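Local coordinates for protein putative O-GlcNAcase nagJ (Clostridium perfringens, PDB 6PV5) that probably hydrolyses terminal N-acetylhexosamine residues from glycans as a family 84 glycoside hydrolase, of which this chain holds the catalytic domain and its neighbours, at residues A190-F195 against I435-R440; E232-P237 against K282-K287. All coordinates share one frame; numbering follows the deposited sequence.

Contact 1: residues A190-F195 against I435-R440. With EDO (1,2-ethanediol), chain E.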
ATOM      1  N   ALA A 190      -3.650  -6.029   1.953  1.00 28.90           N
ATOM      2  CA  ALA A 190      -2.998  -6.735   0.866  1.00 27.60           C
ATOM      3  C   ALA A 190      -2.444  -5.743  -0.158  1.00 30.20           C
ATOM      4  O   ALA A 190      -2.819  -4.567  -0.202  1.00 27.55           O
ATOM      5  CB  ALA A 190      -3.999  -7.639   0.187  1.00 26.82           C
ATOM      6  N   VAL A 191      -1.575  -6.274  -1.015  1.00 28.67           N
ATOM      7  CA  VAL A 191      -1.210  -5.649  -2.270  1.00 28.04           C
ATOM      8  C   VAL A 191      -1.581  -6.650  -3.349  1.00 27.42           C
ATOM      9  O   VAL A 191      -1.326  -7.835  -3.172  1.00 31.27           O
ATOM     10  CB  VAL A 191       0.294  -5.298  -2.279  1.00 27.32           C
ATOM     11  CG1 VAL A 191       0.779  -4.747  -3.613  1.00 27.68           C
ATOM     12  CG2 VAL A 191       0.650  -4.357  -1.143  1.00 27.60           C
ATOM     13  N   VAL A 192      -2.215  -6.177  -4.434  1.00 27.82           N
ATOM     14  CA  VAL A 192      -2.479  -7.021  -5.592  1.00 26.54           C
ATOM     15  C   VAL A 192      -1.543  -6.577  -6.712  1.00 30.59           C
ATOM     16  O   VAL A 192      -1.410  -5.388  -6.967  1.00 31.31           O
ATOM     17  CB  VAL A 192      -3.956  -6.994  -6.048  1.00 24.70           C
ATOM     18  CG1 VAL A 192      -4.470  -5.570  -6.326  1.00 22.31           C
ATOM     19  CG2 VAL A 192      -4.192  -7.926  -7.248  1.00 22.66           C
ATOM     20  N   GLU A 193      -0.888  -7.534  -7.372  1.00 31.16           N
ATOM     21  CA  GLU A 193      -0.234  -7.242  -8.637  1.00 31.50           C
ATOM     22  C   GLU A 193      -1.282  -7.157  -9.745  1.00 30.77           C
ATOM     23  O   GLU A 193      -1.427  -8.070 -10.551  1.00 35.33           O
ATOM     24  CB  GLU A 193       0.872  -8.262  -8.923  1.00 32.80           C
ATOM     25  CG  GLU A 193       1.813  -7.810 -10.034  1.00 33.12           C
ATOM     26  CD  GLU A 193       3.113  -8.578 -10.254  1.00 31.42           C
ATOM     27  OE1 GLU A 193       3.562  -8.616 -11.401  1.00 31.13           O
ATOM     28  OE2 GLU A 193       3.686  -9.101  -9.278  1.00 33.64           O
ATOM     29  N   GLY A 194      -1.995  -6.031  -9.816  1.00 29.71           N
ATOM     30  CA  GLY A 194      -3.108  -5.947 -10.741  1.00 27.85           C
ATOM     31  C   GLY A 194      -2.969  -4.859 -11.806  1.00 29.76           C
ATOM     32  O   GLY A 194      -3.958  -4.505 -12.428  1.00 28.66           O
ATOM     33  N   PHE A 195      -1.754  -4.354 -12.065  1.00 30.80           N
ATOM     34  CA  PHE A 195      -1.570  -3.376 -13.135  1.00 29.95           C
ATOM     35  C   PHE A 195      -1.365  -4.088 -14.472  1.00 35.60           C
ATOM     36  O   PHE A 195      -0.853  -5.213 -14.494  1.00 33.30           O
ATOM     37  CB  PHE A 195      -0.319  -2.526 -12.878  1.00 29.66           C
ATOM     38  CG  PHE A 195       0.849  -3.330 -12.378  1.00 28.04           C
ATOM     39  CD1 PHE A 195       1.657  -4.027 -13.267  1.00 26.76           C
ATOM     40  CD2 PHE A 195       1.092  -3.444 -11.020  1.00 27.02           C
ATOM     41  CE1 PHE A 195       2.715  -4.789 -12.811  1.00 25.67           C
ATOM     42  CE2 PHE A 195       2.142  -4.224 -10.566  1.00 28.52           C
ATOM     43  CZ  PHE A 195       2.935  -4.908 -11.463  1.00 27.39           C
ATOM     44  N   ILE A 435      -7.000  -3.455  -0.127  1.00 31.38           N
ATOM     45  CA  ILE A 435      -6.099  -4.004  -1.125  1.00 30.16           C
ATOM     46  C   ILE A 435      -5.567  -2.875  -2.010  1.00 29.07           C
ATOM     47  O   ILE A 435      -6.339  -2.171  -2.664  1.00 29.41           O
ATOM     48  CB  ILE A 435      -6.836  -5.056  -1.968  1.00 31.52           C
ATOM     49  CG1 ILE A 435      -7.465  -6.143  -1.091  1.00 34.86           C
ATOM     50  CG2 ILE A 435      -5.924  -5.643  -3.033  1.00 32.97           C
ATOM     51  CD1 ILE A 435      -8.795  -6.615  -1.622  1.00 40.70           C
ATOM     52  N   VAL A 436      -4.241  -2.719  -2.020  1.00 28.26           N
ATOM     53  CA  VAL A 436      -3.564  -1.699  -2.814  1.00 28.96           C
ATOM     54  C   VAL A 436      -3.150  -2.277  -4.160  1.00 27.57           C
ATOM     55  O   VAL A 436      -2.544  -3.343  -4.215  1.00 27.93           O
ATOM     56  CB  VAL A 436      -2.326  -1.169  -2.086  1.00 31.27           C
ATOM     57  CG1 VAL A 436      -1.545  -0.195  -2.969  1.00 30.76           C
ATOM     58  CG2 VAL A 436      -2.721  -0.540  -0.763  1.00 30.01           C
ATOM     59  N   ASN A 437      -3.557  -1.595  -5.233  1.00 23.96           N
ATOM     60  CA  ASN A 437      -3.094  -1.896  -6.574  1.00 23.58           C
ATOM     61  C   ASN A 437      -1.959  -0.918  -6.905  1.00 25.80           C
ATOM     62  O   ASN A 437      -2.178   0.290  -6.976  1.00 23.38           O
ATOM     63  CB  ASN A 437      -4.228  -1.804  -7.593  1.00 21.49           C
ATOM     64  CG  ASN A 437      -3.894  -2.449  -8.924  1.00 24.34           C
ATOM     65  OD1 ASN A 437      -2.925  -3.201  -9.026  1.00 26.02           O
ATOM     66  ND2 ASN A 437      -4.666  -2.147  -9.953  1.00 23.11           N
ATOM     67  N   PRO A 438      -0.701  -1.396  -7.011  1.00 25.93           N
ATOM     68  CA  PRO A 438       0.454  -0.503  -7.145  1.00 24.73           C
ATOM     69  C   PRO A 438       0.773  -0.273  -8.620  1.00 24.21           C
ATOM     70  O   PRO A 438       0.064  -0.756  -9.505  1.00 25.06           O
ATOM     71  CB  PRO A 438       1.542  -1.324  -6.419  1.00 26.32           C
ATOM     72  CG  PRO A 438       1.211  -2.770  -6.837  1.00 25.50           C
ATOM     73  CD  PRO A 438      -0.305  -2.817  -6.904  1.00 24.49           C
ATOM     74  N   MET A 439       1.852   0.480  -8.867  1.00 26.82           N
ATOM     75  CA  MET A 439       2.363   0.737 -10.204  1.00 26.01           C
ATOM     76  C   MET A 439       3.220  -0.445 -10.657  1.00 27.01           C
ATOM     77  O   MET A 439       3.797  -1.147  -9.820  1.00 24.37           O
ATOM     78  CB  MET A 439       3.276   1.974 -10.180  1.00 25.17           C
ATOM     79  CG  MET A 439       2.536   3.274  -9.891  1.00 26.37           C
ATOM     80  SD  MET A 439       3.623   4.733 -10.030  1.00 27.56           S
ATOM     81  CE  MET A 439       4.535   4.571  -8.505  1.00 21.23           C
ATOM     82  N   ARG A 440       3.404  -0.571 -11.976  1.00 26.35           N
ATOM     83  CA  ARG A 440       4.333  -1.572 -12.481  1.00 31.35           C
ATOM     84  C   ARG A 440       5.748  -1.283 -11.982  1.00 30.87           C
ATOM     85  O   ARG A 440       6.597  -2.174 -12.023  1.00 32.74           O
ATOM     86  CB  ARG A 440       4.251  -1.688 -14.005  1.00 31.99           C
ATOM     87  CG  ARG A 440       4.985  -0.604 -14.782  1.00 36.13           C
ATOM     88  CD  ARG A 440       5.037  -1.031 -16.246  1.00 39.99           C
ATOM     89  NE  ARG A 440       5.913  -0.208 -17.075  1.00 42.30           N
ATOM     90  CZ  ARG A 440       5.517   0.883 -17.737  1.00 48.08           C
ATOM     91  NH1 ARG A 440       4.253   1.281 -17.675  1.00 43.02           N
ATOM     92  NH2 ARG A 440       6.390   1.577 -18.451  1.00 48.29           N
TER
HETATM   93  C1  EDO E 604       9.417  -1.665 -18.319  1.00 60.22           C
HETATM   94  O1  EDO E 604       8.674  -1.175 -19.428  1.00 60.08           O
HETATM   95  C2  EDO E 604       9.361  -0.786 -17.122  1.00 60.59           C
HETATM   96  O2  EDO E 604       8.808  -1.388 -15.950  1.00 56.73           O
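One face of the Phe195 ring lies on the backbone of Arg440, whose CA sits 3.6 Å from the ring centroid and 9° off the normal, a CH-pi contact made just beyond the ends of strands one and eight of the (beta/alpha)8 barrel. Arg440 CB and Met439 C cover the same face, while Pro438 O approaches CD2 obliquely. Phe195 CG is wedged between its own backbone N and carbonyl carbon (chi1 42°), which swings the ring back over 438-440; the ring of Trp200 also meets it. The Arg440 side chain leaves the phenyl at about a right angle and runs outward, NH1 forming a salt bridge with Glu412. At the guanidinium edge lies an ethanediol, probably from the crystallisation liquor; NE makes a weak hydrogen bond to its O2.

At the seam of the barrel the first strand, 188-192, pairs in parallel with the eighth, 431-436. Val436 N donates to Ala190 O (3.0 Å), and Val192 N to Val436 O (2.9 Å). On one side of the sheet Val192 CG1 packs against Ile435 CG2 at 3.6 Å; on the other Val191 CG1 touches Pro438 CG at 3.8 Å.

Past the strand ends, Glu193 is the centre of an inverse gamma turn, and its carboxylate is bound by Arg205, Tyr220 OH and Trp200 N. Asn437 reaches across, CG anti to its backbone N (chi1 -165°), to the peptides around Gly194. Its side chain lies about 9 Å from that of Asp305, the predicted proton donor, so the loops here probably border the active site. The amide grips Gly194 at two points, both weakly: OD1 accepts from Gly194 N at 3.1 Å, and ND2, also bonded to Asn404 OD1, donates to Gly194 O at 3.5 Å.

Contact 2: residues E232-P237 against K282-K287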
ATOM      1  N   GLU A 232      -5.220 -17.250 -19.500  1.00 53.58           N
ATOM      2  CA  GLU A 232      -5.414 -17.884 -20.799  1.00 53.93           C
ATOM      3  C   GLU A 232      -5.307 -19.401 -20.644  1.00 53.05           C
ATOM      4  O   GLU A 232      -6.102 -20.147 -21.212  1.00 56.71           O
ATOM      5  CB  GLU A 232      -4.375 -17.437 -21.829  1.00 58.36           C
ATOM      6  CG  GLU A 232      -4.788 -16.221 -22.639  1.00 70.26           C
ATOM      7  CD  GLU A 232      -4.244 -14.894 -22.126  1.00 72.86           C
ATOM      8  OE1 GLU A 232      -3.829 -14.828 -20.941  1.00 61.54           O
ATOM      9  OE2 GLU A 232      -4.235 -13.926 -22.917  1.00 81.21           O
ATOM     10  N   LYS A 233      -4.316 -19.837 -19.864  1.00 48.33           N
ATOM     11  CA  LYS A 233      -4.086 -21.249 -19.618  1.00 50.42           C
ATOM     12  C   LYS A 233      -4.450 -21.602 -18.178  1.00 44.24           C
ATOM     13  O   LYS A 233      -3.683 -22.291 -17.511  1.00 38.92           O
ATOM     14  CB  LYS A 233      -2.591 -21.540 -19.776  1.00 53.37           C
ATOM     15  CG  LYS A 233      -1.990 -21.275 -21.149  1.00 60.65           C
ATOM     16  CD  LYS A 233      -0.547 -21.751 -21.232  1.00 61.43           C
ATOM     17  CE  LYS A 233       0.195 -21.209 -22.435  1.00 63.44           C
ATOM     18  NZ  LYS A 233      -0.266 -21.818 -23.705  1.00 57.55           N
ATOM     19  N   TRP A 234      -5.601 -21.123 -17.680  1.00 44.84           N
ATOM     20  CA  TRP A 234      -5.958 -21.358 -16.281  1.00 42.71           C
ATOM     21  C   TRP A 234      -6.125 -22.846 -15.972  1.00 40.67           C
ATOM     22  O   TRP A 234      -5.927 -23.255 -14.834  1.00 43.18           O
ATOM     23  CB  TRP A 234      -7.217 -20.595 -15.863  1.00 36.02           C
ATOM     24  CG  TRP A 234      -8.441 -20.985 -16.624  1.00 36.11           C
ATOM     25  CD1 TRP A 234      -8.854 -20.467 -17.814  1.00 36.47           C
ATOM     26  CD2 TRP A 234      -9.424 -21.973 -16.254  1.00 36.32           C
ATOM     27  NE1 TRP A 234     -10.034 -21.043 -18.201  1.00 39.67           N
ATOM     28  CE2 TRP A 234     -10.411 -21.970 -17.259  1.00 36.12           C
ATOM     29  CE3 TRP A 234      -9.567 -22.855 -15.175  1.00 41.15           C
ATOM     30  CZ2 TRP A 234     -11.519 -22.817 -17.228  1.00 38.93           C
ATOM     31  CZ3 TRP A 234     -10.675 -23.678 -15.131  1.00 43.22           C
ATOM     32  CH2 TRP A 234     -11.632 -23.664 -16.150  1.00 39.00           C
ATOM     33  N   ARG A 235      -6.519 -23.635 -16.974  1.00 43.46           N
ATOM     34  CA  ARG A 235      -6.712 -25.064 -16.768  1.00 48.06           C
ATOM     35  C   ARG A 235      -5.379 -25.775 -16.526  1.00 50.95           C
ATOM     36  O   ARG A 235      -5.344 -26.780 -15.821  1.00 50.89           O
ATOM     37  CB  ARG A 235      -7.433 -25.680 -17.967  1.00 43.01           C
ATOM     38  CG  ARG A 235      -8.875 -25.226 -18.108  1.00 41.95           C
ATOM     39  CD  ARG A 235      -9.269 -25.523 -19.535  1.00 42.35           C
ATOM     40  NE  ARG A 235     -10.621 -25.095 -19.870  1.00 46.46           N
ATOM     41  CZ  ARG A 235     -10.931 -23.921 -20.410  1.00 49.83           C
ATOM     42  NH1 ARG A 235      -9.984 -23.037 -20.679  1.00 50.24           N
ATOM     43  NH2 ARG A 235     -12.191 -23.637 -20.688  1.00 47.70           N
ATOM     44  N   GLU A 236      -4.286 -25.231 -17.085  1.00 51.42           N
ATOM     45  CA  GLU A 236      -3.017 -25.939 -17.149  1.00 50.28           C
ATOM     46  C   GLU A 236      -2.207 -25.716 -15.876  1.00 53.35           C
ATOM     47  O   GLU A 236      -2.089 -24.596 -15.386  1.00 56.43           O
ATOM     48  CB  GLU A 236      -2.229 -25.546 -18.400  1.00 51.87           C
ATOM     49  CG  GLU A 236      -3.034 -25.639 -19.686  1.00 53.68           C
ATOM     50  CD  GLU A 236      -2.261 -25.331 -20.965  1.00 62.57           C
ATOM     51  OE1 GLU A 236      -0.995 -25.383 -20.935  1.00 66.42           O
ATOM     52  OE2 GLU A 236      -2.918 -25.028 -21.993  1.00 56.08           O
ATOM     53  N   PRO A 237      -1.622 -26.782 -15.289  1.00 56.14           N
ATOM     54  CA  PRO A 237      -0.749 -26.630 -14.122  1.00 60.39           C
ATOM     55  C   PRO A 237       0.529 -25.880 -14.496  1.00 58.44           C
ATOM     56  O   PRO A 237       0.830 -25.733 -15.681  1.00 56.25           O
ATOM     57  CB  PRO A 237      -0.446 -28.086 -13.728  1.00 63.45           C
ATOM     58  CG  PRO A 237      -0.641 -28.875 -15.005  1.00 59.31           C
ATOM     59  CD  PRO A 237      -1.794 -28.183 -15.700  1.00 59.96           C
ATOM     60  N   LYS A 282     -13.983 -29.512 -13.364  1.00 49.62           N
ATOM     61  CA  LYS A 282     -12.980 -30.483 -12.925  1.00 48.08           C
ATOM     62  C   LYS A 282     -11.581 -29.905 -13.147  1.00 43.42           C
ATOM     63  O   LYS A 282     -10.708 -29.996 -12.279  1.00 45.76           O
ATOM     64  CB  LYS A 282     -13.188 -31.837 -13.621  1.00 50.32           C
ATOM     65  N   ALA A 283     -11.396 -29.271 -14.313  1.00 44.22           N
ATOM     66  CA  ALA A 283     -10.181 -28.527 -14.620  1.00 45.52           C
ATOM     67  C   ALA A 283      -9.840 -27.574 -13.472  1.00 47.10           C
ATOM     68  O   ALA A 283      -8.710 -27.585 -12.975  1.00 46.62           O
ATOM     69  CB  ALA A 283     -10.350 -27.805 -15.936  1.00 42.62           C
ATOM     70  N   LEU A 284     -10.850 -26.814 -13.012  1.00 42.98           N
ATOM     71  CA  LEU A 284     -10.674 -25.809 -11.974  1.00 44.67           C
ATOM     72  C   LEU A 284     -10.221 -26.471 -10.679  1.00 45.67           C
ATOM     73  O   LEU A 284      -9.261 -26.018 -10.042  1.00 46.53           O
ATOM     74  CB  LEU A 284     -11.981 -25.026 -11.789  1.00 45.80           C
ATOM     75  CG  LEU A 284     -12.017 -23.980 -10.669  1.00 48.58           C
ATOM     76  CD1 LEU A 284     -10.917 -22.934 -10.833  1.00 45.62           C
ATOM     77  CD2 LEU A 284     -13.384 -23.300 -10.636  1.00 45.25           C
ATOM     78  N   ILE A 285     -10.904 -27.562 -10.308  1.00 45.68           N
ATOM     79  CA  ILE A 285     -10.551 -28.272  -9.089  1.00 43.05           C
ATOM     80  C   ILE A 285      -9.105 -28.750  -9.202  1.00 38.72           C
ATOM     81  O   ILE A 285      -8.326 -28.602  -8.263  1.00 37.89           O
ATOM     82  CB  ILE A 285     -11.537 -29.438  -8.849  1.00 47.94           C
ATOM     83  CG1 ILE A 285     -12.905 -28.908  -8.411  1.00 45.99           C
ATOM     84  CG2 ILE A 285     -10.965 -30.464  -7.866  1.00 42.40           C
ATOM     85  CD1 ILE A 285     -12.920 -28.316  -7.013  1.00 46.44           C
ATOM     86  N   ASN A 286      -8.771 -29.345 -10.352  1.00 40.45           N
ATOM     87  CA  ASN A 286      -7.431 -29.881 -10.563  1.00 48.68           C
ATOM     88  C   ASN A 286      -6.382 -28.783 -10.373  1.00 43.62           C
ATOM     89  O   ASN A 286      -5.500 -28.913  -9.523  1.00 45.02           O
ATOM     90  CB  ASN A 286      -7.269 -30.579 -11.916  1.00 48.73           C
ATOM     91  CG  ASN A 286      -5.927 -31.279 -12.064  1.00 58.78           C
ATOM     92  OD1 ASN A 286      -5.456 -31.965 -11.149  1.00 57.01           O
ATOM     93  ND2 ASN A 286      -5.300 -31.118 -13.219  1.00 55.92           N
ATOM     94  N   LYS A 287      -6.493 -27.700 -11.160  1.00 46.08           N
ATOM     95  CA  LYS A 287      -5.569 -26.576 -11.056  1.00 38.75           C
ATOM     96  C   LYS A 287      -5.386 -26.176  -9.597  1.00 39.03           C
ATOM     97  O   LYS A 287      -4.265 -26.026  -9.106  1.00 40.62           O
ATOM     98  CB  LYS A 287      -6.068 -25.396 -11.896  1.00 44.86           C
ATOM     99  CG  LYS A 287      -5.107 -24.214 -11.962  1.00 45.53           C
ATOM    100  CD  LYS A 287      -3.667 -24.599 -12.252  1.00 44.58           C
ATOM    101  CE  LYS A 287      -2.801 -23.401 -12.584  1.00 48.23           C
ATOM    102  NZ  LYS A 287      -3.301 -22.710 -13.797  1.00 45.69           N
TER
HETATM  103  O   HOH W   1      -6.719 -28.558 -14.449  1.00 49.61           O
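Lys287 carries the tight part of this contact, pushing its amine from the helix into the turn of 232-237. NZ donates to Trp234 O at 2.9 Å and to Glu236 O at 2.7 Å, in each case from above the carbonyl plane, and makes a third bond to Tyr229 O. Three backbone carbonyls thus gather round one buried ammonium, with no carboxylate among these acceptors. The chain starts with CG anti to the backbone N, then folds at chi2 (47°) and again at chi4 (-61°), so that its methylenes pass beside Trp234 O before NZ arrives.

Next to it Trp234 brings its six-membered ring edge-on to the helix: CZ3 lies 3.8 Å from Leu284 CB, and the CA and N of Leu284 sit near the ring plane. The indole also touches Ile264 of barrel strand 259-264 and Pro266, and NE1 bonds to Asp269. Arg235 CG meets Ala283 CB at 3.7 Å and lies over the rim of the indole face; the extended chain brings the guanidinium to the CZ2 corner of the ring, so that CZ2 sits over the middle of the guanidinium face, and salt bridges to Asp280 and Asp269 hold it there. The setting is a (beta/alpha)8 barrel, in which the loop between strand 219-222 and helix 243-255 bends through a type I turn, Lys233 to Glu236, and rests on the outer helix 274-294.

The packing is looser toward solvent. Pro237 and Glu236 are exposed, and Pro237 CA comes no nearer than 4.0 Å to Lys287 CD. A water bridges turn and helix: it donates to Arg235 O (2.6 Å) and to Ala283 O (2.7 Å), and accepts a bond from Asn286 ND2 at 3.2 Å.

How the contacts relate
Both contacts belong to one (beta/alpha)8 barrel but to different layers of it, their centres 24 Å apart and their nearest atoms about 12 Å. Contact 1 is core, joining the first and last strands almost entirely through buried residues. Contact 2 is peripheral, holding a loop against an outer helix, and along the chain both its segments fall between those of contact 1. Their chemistry follows their place: 190-195/435-440 has strand pairing and apolar packing, then an amide and a ring against backbone beyond the strand ends, whereas 232-237/282-287 relies on a lysine among carbonyls, an aromatic edge and a bridging water. Contact 1 approaches the predicted catalytic acid; contact 2 lies away from it.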